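Local coordinates for DNA mismatch repair protein MLH3 (PDB 6RMN) that takes part in DNA mismatch repair, correcting insertion-deletion loops as one component of the MutLbeta heterodimer, at residues B[44-49]-B[230-235]; B[51-56]-B[191-196]. One frame throughout, in Å; residues are numbered along the deposited sequence.

Contact 1 (B[44-49]-B[230-235]); sequences VLVDQH and PSMVPI. With ZN (zinc ion), chain C.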
loop_
_atom_site.group_PDB
_atom_site.type_symbol
_atom_site.label_atom_id
_atom_site.label_comp_id
_atom_site.label_asym_id
_atom_site.label_seq_id
_atom_site.Cartn_x
_atom_site.Cartn_y
_atom_site.Cartn_z
ATOM N N VAL B 44 -7.563 0.049 2.723
ATOM C CA VAL B 44 -7.861 -1.202 3.424
ATOM C C VAL B 44 -6.583 -1.785 4.069
ATOM O O VAL B 44 -5.509 -1.767 3.453
ATOM C CB VAL B 44 -8.554 -2.223 2.458
ATOM C CG1 VAL B 44 -8.631 -3.635 3.045
ATOM C CG2 VAL B 44 -9.940 -1.746 2.025
ATOM N N LEU B 45 -6.724 -2.306 5.318
ATOM C CA LEU B 45 -5.679 -3.011 6.069
ATOM C C LEU B 45 -6.015 -4.526 6.080
ATOM O O LEU B 45 -7.070 -4.938 6.584
ATOM C CB LEU B 45 -5.541 -2.477 7.506
ATOM C CG LEU B 45 -4.856 -1.119 7.686
ATOM C CD1 LEU B 45 -5.010 -0.627 9.118
ATOM C CD2 LEU B 45 -3.381 -1.189 7.341
ATOM N N VAL B 46 -5.132 -5.336 5.470
ATOM C CA VAL B 46 -5.282 -6.782 5.377
ATOM C C VAL B 46 -4.439 -7.443 6.478
ATOM O O VAL B 46 -3.252 -7.119 6.608
ATOM C CB VAL B 46 -4.889 -7.294 3.956
ATOM C CG1 VAL B 46 -5.065 -8.805 3.836
ATOM C CG2 VAL B 46 -5.674 -6.573 2.859
ATOM N N ASP B 47 -5.044 -8.377 7.257
ATOM C CA ASP B 47 -4.335 -9.171 8.266
ATOM C C ASP B 47 -3.369 -10.093 7.464
ATOM O O ASP B 47 -3.831 -10.862 6.612
ATOM C CB ASP B 47 -5.362 -9.994 9.064
ATOM C CG ASP B 47 -4.829 -10.921 10.157
ATOM O OD1 ASP B 47 -3.694 -11.433 10.013
ATOM O OD2 ASP B 47 -5.568 -11.179 11.129
ATOM N N GLN B 48 -2.043 -9.976 7.684
ATOM C CA GLN B 48 -1.072 -10.784 6.916
ATOM C C GLN B 48 -1.161 -12.293 7.196
ATOM O O GLN B 48 -0.840 -13.096 6.321
ATOM C CB GLN B 48 0.368 -10.280 7.089
ATOM C CG GLN B 48 0.991 -10.583 8.456
ATOM C CD GLN B 48 2.205 -9.762 8.742
ATOM O OE1 GLN B 48 2.316 -8.606 8.332
ATOM N NE2 GLN B 48 3.139 -10.340 9.459
ATOM N N HIS B 49 -1.589 -12.667 8.408
ATOM C CA HIS B 49 -1.732 -14.063 8.786
ATOM C C HIS B 49 -2.975 -14.672 8.116
ATOM O O HIS B 49 -2.860 -15.716 7.470
ATOM C CB HIS B 49 -1.766 -14.220 10.316
ATOM C CG HIS B 49 -2.063 -15.616 10.747
ATOM N ND1 HIS B 49 -1.125 -16.619 10.627
ATOM C CD2 HIS B 49 -3.213 -16.146 11.203
ATOM C CE1 HIS B 49 -1.716 -17.717 11.047
ATOM N NE2 HIS B 49 -2.970 -17.481 11.413
ATOM N N PRO B 230 -12.897 -12.195 9.707
ATOM C CA PRO B 230 -12.504 -11.296 8.594
ATOM C C PRO B 230 -11.004 -11.170 8.358
ATOM O O PRO B 230 -10.234 -11.154 9.314
ATOM C CB PRO B 230 -13.119 -9.948 8.982
ATOM C CG PRO B 230 -13.333 -10.044 10.447
ATOM C CD PRO B 230 -13.731 -11.470 10.684
ATOM N N SER B 231 -10.602 -11.111 7.076
ATOM C CA SER B 231 -9.206 -11.003 6.660
ATOM C C SER B 231 -8.758 -9.551 6.432
ATOM O O SER B 231 -7.557 -9.290 6.315
ATOM C CB SER B 231 -8.993 -11.806 5.384
ATOM O OG SER B 231 -9.797 -11.281 4.343
ATOM N N MET B 232 -9.720 -8.619 6.326
ATOM C CA MET B 232 -9.444 -7.218 6.030
ATOM C C MET B 232 -10.481 -6.250 6.585
ATOM O O MET B 232 -11.621 -6.633 6.830
ATOM C CB MET B 232 -9.250 -7.009 4.522
ATOM C CG MET B 232 -10.456 -7.349 3.694
ATOM S SD MET B 232 -10.050 -7.223 1.951
ATOM C CE MET B 232 -9.372 -8.838 1.660
ATOM N N VAL B 233 -10.065 -4.995 6.801
ATOM C CA VAL B 233 -10.898 -3.926 7.354
ATOM C C VAL B 233 -10.681 -2.629 6.561
ATOM O O VAL B 233 -9.533 -2.209 6.379
ATOM C CB VAL B 233 -10.648 -3.744 8.888
ATOM C CG1 VAL B 233 -11.246 -2.448 9.418
ATOM C CG2 VAL B 233 -11.199 -4.921 9.677
ATOM N N PRO B 234 -11.763 -1.984 6.070
ATOM C CA PRO B 234 -11.571 -0.691 5.390
ATOM C C PRO B 234 -11.282 0.368 6.456
ATOM O O PRO B 234 -11.889 0.343 7.534
ATOM C CB PRO B 234 -12.903 -0.450 4.679
ATOM C CG PRO B 234 -13.923 -1.255 5.449
ATOM C CD PRO B 234 -13.198 -2.331 6.220
ATOM N N ILE B 235 -10.314 1.251 6.200
ATOM C CA ILE B 235 -9.985 2.275 7.190
ATOM C C ILE B 235 -10.303 3.694 6.678
ATOM O O ILE B 235 -10.368 4.626 7.484
ATOM C CB ILE B 235 -8.538 2.134 7.748
ATOM C CG1 ILE B 235 -7.465 2.210 6.640
ATOM C CG2 ILE B 235 -8.410 0.864 8.594
ATOM C CD1 ILE B 235 -6.133 2.677 7.109
HETATM ZN ZN ZN C . -4.530 -18.787 12.047
HETATM O O HOH W 1 -8.469 -12.648 10.775
#

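Contact 2 (B[51-56]-B[191-196]); sequences CDERIR and SKACRS. With ZN (zinc ion), chain C; ZN (zinc ion), chain D.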
loop_
_atom_site.group_PDB
_atom_site.type_symbol
_atom_site.label_atom_id
_atom_site.label_comp_id
_atom_site.label_asym_id
_atom_site.label_seq_id
_atom_site.Cartn_x
_atom_site.Cartn_y
_atom_site.Cartn_z
ATOM N N CYS B 51 -4.611 -13.597 5.491
ATOM C CA CYS B 51 -4.333 -13.554 4.059
ATOM C C CYS B 51 -3.596 -14.826 3.616
ATOM O O CYS B 51 -4.050 -15.512 2.706
ATOM C CB CYS B 51 -3.522 -12.302 3.728
ATOM S SG CYS B 51 -3.050 -12.170 1.988
ATOM N N ASP B 52 -2.463 -15.131 4.268
ATOM C CA ASP B 52 -1.622 -16.287 3.989
ATOM C C ASP B 52 -2.354 -17.610 4.275
ATOM O O ASP B 52 -2.330 -18.517 3.432
ATOM C CB ASP B 52 -0.299 -16.192 4.780
ATOM C CG ASP B 52 0.820 -17.060 4.226
ATOM O OD1 ASP B 52 0.763 -17.420 3.009
ATOM O OD2 ASP B 52 1.759 -17.369 4.987
ATOM N N GLU B 53 -3.036 -17.690 5.439
ATOM C CA GLU B 53 -3.838 -18.844 5.871
ATOM C C GLU B 53 -4.947 -19.159 4.855
ATOM O O GLU B 53 -5.157 -20.332 4.551
ATOM C CB GLU B 53 -4.429 -18.579 7.261
ATOM C CG GLU B 53 -5.233 -19.712 7.865
ATOM C CD GLU B 53 -5.777 -19.312 9.216
ATOM O OE1 GLU B 53 -4.977 -19.204 10.173
ATOM O OE2 GLU B 53 -6.995 -19.042 9.306
ATOM N N ARG B 54 -5.614 -18.116 4.313
ATOM C CA ARG B 54 -6.656 -18.240 3.302
ATOM C C ARG B 54 -6.135 -18.865 1.996
ATOM O O ARG B 54 -6.767 -19.786 1.456
ATOM C CB ARG B 54 -7.298 -16.877 3.005
ATOM C CG ARG B 54 -8.447 -16.972 2.003
ATOM C CD ARG B 54 -9.644 -17.535 2.714
ATOM N NE ARG B 54 -10.141 -18.748 2.100
ATOM C CZ ARG B 54 -11.206 -19.410 2.529
ATOM N NH1 ARG B 54 -11.876 -18.987 3.596
ATOM N NH2 ARG B 54 -11.606 -20.502 1.903
ATOM N N ILE B 55 -5.015 -18.322 1.478
ATOM C CA ILE B 55 -4.362 -18.797 0.253
ATOM C C ILE B 55 -3.988 -20.270 0.440
ATOM O O ILE B 55 -4.187 -21.077 -0.471
ATOM C CB ILE B 55 -3.095 -17.932 -0.103
ATOM C CG1 ILE B 55 -3.469 -16.452 -0.380
ATOM C CG2 ILE B 55 -2.311 -18.531 -1.292
ATOM C CD1 ILE B 55 -2.340 -15.453 -0.140
ATOM N N ARG B 56 -3.414 -20.592 1.614
ATOM C CA ARG B 56 -2.936 -21.926 1.957
ATOM C C ARG B 56 -4.057 -22.942 2.069
ATOM O O ARG B 56 -3.880 -24.063 1.599
ATOM C CB ARG B 56 -2.067 -21.885 3.218
ATOM C CG ARG B 56 -0.673 -21.353 2.946
ATOM C CD ARG B 56 0.172 -21.313 4.203
ATOM N NE ARG B 56 1.490 -20.711 3.955
ATOM C CZ ARG B 56 2.563 -21.376 3.531
ATOM N NH1 ARG B 56 2.499 -22.677 3.303
ATOM N NH2 ARG B 56 3.706 -20.738 3.323
ATOM N N SER B 191 -6.115 -26.224 10.496
ATOM C CA SER B 191 -4.970 -26.181 11.400
ATOM C C SER B 191 -3.625 -26.255 10.687
ATOM O O SER B 191 -2.676 -25.651 11.174
ATOM C CB SER B 191 -5.079 -27.235 12.496
ATOM O OG SER B 191 -4.932 -28.541 11.966
ATOM N N LYS B 192 -3.522 -26.996 9.563
ATOM C CA LYS B 192 -2.284 -27.066 8.769
ATOM C C LYS B 192 -2.000 -25.696 8.114
ATOM O O LYS B 192 -0.849 -25.266 8.077
ATOM C CB LYS B 192 -2.399 -28.118 7.656
ATOM C CG LYS B 192 -2.257 -29.551 8.099
ATOM C CD LYS B 192 -2.337 -30.484 6.891
ATOM C CE LYS B 192 -2.440 -31.955 7.255
ATOM N NZ LYS B 192 -1.209 -32.483 7.894
ATOM N N ALA B 193 -3.051 -25.036 7.580
ATOM C CA ALA B 193 -2.978 -23.730 6.918
ATOM C C ALA B 193 -2.580 -22.652 7.924
ATOM O O ALA B 193 -1.672 -21.868 7.638
ATOM C CB ALA B 193 -4.312 -23.390 6.261
ATOM N N CYS B 194 -3.214 -22.659 9.120
ATOM C CA CYS B 194 -2.929 -21.742 10.222
ATOM C C CYS B 194 -1.452 -21.834 10.619
ATOM O O CYS B 194 -0.762 -20.814 10.643
ATOM C CB CYS B 194 -3.851 -22.030 11.403
ATOM S SG CYS B 194 -3.687 -20.860 12.779
ATOM N N ARG B 195 -0.960 -23.064 10.846
ATOM C CA ARG B 195 0.426 -23.346 11.228
ATOM C C ARG B 195 1.469 -22.975 10.199
ATOM O O ARG B 195 2.571 -22.610 10.584
ATOM C CB ARG B 195 0.602 -24.820 11.595
ATOM C CG ARG B 195 0.162 -25.120 12.986
ATOM C CD ARG B 195 1.288 -25.120 13.997
ATOM N NE ARG B 195 0.748 -25.654 15.242
ATOM C CZ ARG B 195 0.880 -26.911 15.642
ATOM N NH1 ARG B 195 1.654 -27.753 14.967
ATOM N NH2 ARG B 195 0.285 -27.322 16.752
ATOM N N SER B 196 1.157 -23.137 8.905
ATOM C CA SER B 196 2.107 -22.846 7.840
ATOM C C SER B 196 2.186 -21.355 7.519
ATOM O O SER B 196 3.192 -20.908 6.975
ATOM C CB SER B 196 1.746 -23.629 6.588
ATOM O OG SER B 196 2.094 -24.992 6.735
HETATM ZN ZN ZN C . -4.530 -18.787 12.047
HETATM ZN ZN ZN D . -8.136 -18.221 11.163
#

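Contact 1 (B[44-49]-B[230-235])
Leu45 and Val233 are the hydrogen-bonded pair of a short antiparallel strand pairing and exchange two backbone bonds: Leu45 N reaches Val233 O at 3.0 Å, and Val233 N returns to Leu45 O at 3.0 Å. A third, from Asp47 N to Ser231 O at 2.8 Å, ends the pairing just before 44-49 turns from strand into helix. The non-hydrogen-bonded pairs Val44-Pro234 and Val46-Met232 flank the central one, and CA-H...O contacts, such as Met232 CA to Leu45 O at 3.3 Å, add to the seam.

Apolar packing occupies both faces. Val44 uses its two branches separately: CG1, anti to the backbone N (chi1 168°), meets Met232 CB at 3.7 Å, while CG2 turns to the Pro234 ring. Val46 lies beside Met232, pointing the same way, and helix 206-216 covers this face through Ile213 and Leu216. On the face of Leu45, its CD1 packs on Ile235 CG2 at 3.7 Å.

The polar part belongs to Asp47. Its OD1 accepts a bent capping bond from His49 N at 2.9 Å (131° at the hydrogen) and a second bond from Ala50 N, so two amides of the starting helix grip one oxygen. OD2 accepts a long hydrogen bond from a water that also donates to Pro230 O, a water-mediated link between the N-cap residue and 230-235. This strand-to-helix turn, with His49 as a zinc ligand, is the opening DQHA of the DQHA(X)2E(X)4E motif found in MutL-family endonucleases.

Contact 2 (B[51-56]-B[191-196])
Asp52, first along segment 51-56 of helix 48-69 to approach 191-196, the last turns of helix 183-196, only skirts Ser196; its OD2 accepts from Val198 N, just beyond the end of the second helix. The two segments run obliquely antiparallel at 136°, with axes 8.2 Å apart.

Glu53 carries the centre of the contact. Its CA lies 5.1 Å from Ala193 CA, and here the helices meet closely because the alanine presents only a methyl group: Ala193 CB rests on Glu53 O at 3.6 Å. With CG anti to the backbone N (chi1 -177°) and CD continuing the extended chain (chi2 -179°), the carboxylate is carried alongside Cys194 to the metals. There its oxygens part company: OE1 binds one zinc ion at 2.0 Å, and OE2 binds the second at 2.3 Å. Cys194 SG joins the first zinc at 2.4 Å, so OE1 and the sulfur share one metal while Cys194 CA and CB pack against OE1. Ala226 N donates to OE2, which helps to fix the rotation of a carboxylate already held through both oxygens.

Arg56 closes the contact one turn later. Its CB touches the Ala193 methyl, and the chain then runs extended to NE, its CD passing over Ser196 CB. One guanidinium face has Ser196 O 3.4 Å above it, toward the rim, a packing contact without a hydrogen bond. Asp52 instead meets the guanidinium at its edge, in a long salt bridge of 3.5 Å from Arg56 NE to Asp52 OD1.

His49 and a residue of the partner protein's chain complete the first zinc site; Cys225 and His227 help to bind the second. The carboxylate-bridged zinc pair is consistent with the dinuclear metal site of the C-terminal endonuclease domain of MutL proteins, the part of MLH3 present here.

Helix 48-69 joins the two contacts: contact 1 holds its N-cap and first residues, contact 2 the next turn and a half. Their centres lie 15 Å apart, yet they touch directly, His49 CE1 packing on Cys194 O at 3.3 Å and Val46 CG1 on Cys51 CB at 3.8 Å. The first zinc ion belongs to both, taking His49 from contact 1 and Glu53 and Cys194 from contact 2. The second zinc lies about 7 Å from the nearest side-chain atom of Asp47. Since Cys225 and His227 shortly precede 230-235, the strand pairing of contact 1 follows closely on these two ligands in the chain, while contact 2 contains the bridging Glu53.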